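Local coordinates for protein probable M18 family aminopeptidase 1 (Thermotoga maritima, PDB 2GLF) that probably acts as an M18-family metalloaminopeptidase, removing amino acids from the N-termini of peptides with the help of two metal ions, at residues 90-95 and 276-281. Sequence-based numbering, arbitrary orientation.
Sequences VAHIDS and DKEEIG. With MN (manganese (II) ion), chain E; MN (manganese (II) ion), chain F.
His92 CE1 meets Glu279 OE2 at 3.3 Å, each residue binding a different manganese ion of a two-metal centre characteristic of the M18 family and its clan of zinc exopeptidases. His92 NE2 holds one ion, which also carries a water, at 2.4 Å; Glu279 OE2 holds the other at 2.0 Å. Glu279 OE1 is a longer ligand of the same ion, 2.6 Å from it. The Glu279 chain bends at chi2 (-64°), bringing its carboxylate to the metal. Asp249 bridges the pair, while Asp326 completes the protein ligands of the His92 ion and His425 those of the Glu279 ion. Imidazole and Glu279 carboxylate are nearly perpendicular, their planes 80° apart, and the aliphatic part of Glu278 lies over one ring face.

Behind these ligands, Asp94 OD1 accepts a hydrogen bond from Glu279 N (2.9 Å, 151°) through its syn lone pair, and another from Tyr119. His92 ND1 bonds weakly to Asp94 OD2 and O, restraining the ring slightly alongside its metal bond. The carboxylate thus links imidazole to Glu279 backbone.

The contact follows the C-terminal ends of neighbouring parallel strands 87-92 and 270-275 in the central mixed sheet, with helices 33-45 and 248-263 packed against Ile93.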
loop_
_atom_site.group_PDB
_atom_site.type_symbol
_atom_site.label_atom_id
_atom_site.label_comp_id
_atom_site.label_asym_id
_atom_site.label_seq_id
_atom_site.Cartn_x
_atom_site.Cartn_y
_atom_site.Cartn_z
ATOM N N VAL A 90 -42.401 21.203 -19.025
ATOM C CA VAL A 90 -41.758 20.176 -19.838
ATOM C C VAL A 90 -41.185 19.033 -19.026
ATOM O O VAL A 90 -40.738 19.227 -17.893
ATOM C CB VAL A 90 -40.623 20.773 -20.684
ATOM C CG1 VAL A 90 -41.177 21.842 -21.591
ATOM C CG2 VAL A 90 -39.544 21.351 -19.779
ATOM N N ALA A 91 -41.198 17.843 -19.617
ATOM C CA ALA A 91 -40.670 16.651 -18.967
ATOM C C ALA A 91 -40.100 15.677 -19.995
ATOM O O ALA A 91 -40.186 15.911 -21.201
ATOM C CB ALA A 91 -41.764 15.976 -18.160
ATOM N N HIS A 92 -39.498 14.593 -19.515
ATOM C CA HIS A 92 -38.938 13.586 -20.405
ATOM C C HIS A 92 -39.626 12.248 -20.163
ATOM O O HIS A 92 -40.026 11.933 -19.041
ATOM C CB HIS A 92 -37.412 13.479 -20.228
ATOM C CG HIS A 92 -36.967 12.886 -18.925
ATOM N ND1 HIS A 92 -36.751 11.532 -18.758
ATOM C CD2 HIS A 92 -36.613 13.470 -17.753
ATOM C CE1 HIS A 92 -36.278 11.310 -17.543
ATOM N NE2 HIS A 92 -36.185 12.468 -16.913
ATOM N N ILE A 93 -39.791 11.471 -21.225
ATOM C CA ILE A 93 -40.465 10.198 -21.104
ATOM C C ILE A 93 -39.557 8.994 -21.305
ATOM O O ILE A 93 -40.034 7.863 -21.384
ATOM C CB ILE A 93 -41.672 10.120 -22.068
ATOM C CG1 ILE A 93 -41.239 10.456 -23.493
ATOM C CG2 ILE A 93 -42.754 11.085 -21.618
ATOM C CD1 ILE A 93 -42.367 10.382 -24.491
ATOM N N ASP A 94 -38.251 9.224 -21.383
ATOM C CA ASP A 94 -37.325 8.106 -21.516
ATOM C C ASP A 94 -36.863 7.759 -20.095
ATOM O O ASP A 94 -36.808 8.636 -19.229
ATOM C CB ASP A 94 -36.122 8.483 -22.381
ATOM C CG ASP A 94 -35.304 9.606 -21.785
ATOM O OD1 ASP A 94 -34.061 9.471 -21.741
ATOM O OD2 ASP A 94 -35.902 10.624 -21.365
ATOM N N SER A 95 -36.548 6.491 -19.849
ATOM C CA SER A 95 -36.101 6.057 -18.526
ATOM C C SER A 95 -34.969 5.051 -18.613
ATOM O O SER A 95 -34.871 4.304 -19.586
ATOM C CB SER A 95 -37.252 5.413 -17.757
ATOM O OG SER A 95 -38.207 6.373 -17.365
ATOM N N ASP A 276 -37.434 12.816 -25.240
ATOM C CA ASP A 276 -36.802 11.503 -25.151
ATOM C C ASP A 276 -35.294 11.798 -25.097
ATOM O O ASP A 276 -34.876 12.917 -25.394
ATOM C CB ASP A 276 -37.226 10.694 -26.403
ATOM C CG ASP A 276 -36.237 9.595 -26.811
ATOM O OD1 ASP A 276 -35.736 9.667 -27.960
ATOM O OD2 ASP A 276 -35.975 8.650 -26.028
ATOM N N LYS A 277 -34.485 10.833 -24.675
ATOM C CA LYS A 277 -33.035 11.029 -24.620
ATOM C C LYS A 277 -32.478 11.904 -23.490
ATOM O O LYS A 277 -31.285 12.180 -23.471
ATOM C CB LYS A 277 -32.526 11.587 -25.960
ATOM C CG LYS A 277 -32.098 10.545 -26.987
ATOM C CD LYS A 277 -33.187 9.521 -27.231
ATOM C CE LYS A 277 -32.863 8.583 -28.387
ATOM N NZ LYS A 277 -31.717 7.683 -28.096
ATOM N N GLU A 278 -33.307 12.346 -22.550
ATOM C CA GLU A 278 -32.779 13.180 -21.469
ATOM C C GLU A 278 -31.798 12.388 -20.610
ATOM O O GLU A 278 -30.751 12.908 -20.223
ATOM C CB GLU A 278 -33.904 13.711 -20.581
ATOM C CG GLU A 278 -33.907 13.129 -19.173
ATOM C CD GLU A 278 -32.928 13.795 -18.234
ATOM O OE1 GLU A 278 -32.757 13.288 -17.099
ATOM O OE2 GLU A 278 -32.339 14.825 -18.620
ATOM N N GLU A 279 -32.152 11.137 -20.311
ATOM C CA GLU A 279 -31.319 10.264 -19.490
ATOM C C GLU A 279 -29.920 10.014 -20.052
ATOM O O GLU A 279 -29.122 9.332 -19.416
ATOM C CB GLU A 279 -32.010 8.913 -19.266
ATOM C CG GLU A 279 -33.250 8.931 -18.368
ATOM C CD GLU A 279 -32.960 9.327 -16.928
ATOM O OE1 GLU A 279 -31.784 9.459 -16.551
ATOM O OE2 GLU A 279 -33.920 9.505 -16.161
ATOM N N ILE A 280 -29.621 10.534 -21.242
ATOM C CA ILE A 280 -28.288 10.362 -21.825
ATOM C C ILE A 280 -27.672 11.691 -22.255
ATOM O O ILE A 280 -26.662 11.716 -22.961
ATOM C CB ILE A 280 -28.284 9.370 -23.046
ATOM C CG1 ILE A 280 -29.290 9.794 -24.121
ATOM C CG2 ILE A 280 -28.577 7.963 -22.567
ATOM C CD1 ILE A 280 -28.808 10.917 -25.040
ATOM N N GLY A 281 -28.283 12.794 -21.826
ATOM C CA GLY A 281 -27.770 14.109 -22.171
ATOM C C GLY A 281 -28.658 14.945 -23.077
ATOM O O GLY A 281 -28.422 16.141 -23.233
HETATM MN MN MN E . -35.346 12.844 -14.650
HETATM MN MN MN F . -33.146 10.333 -14.463
HETATM O O HOH W 1 -35.004 12.988 -12.320
#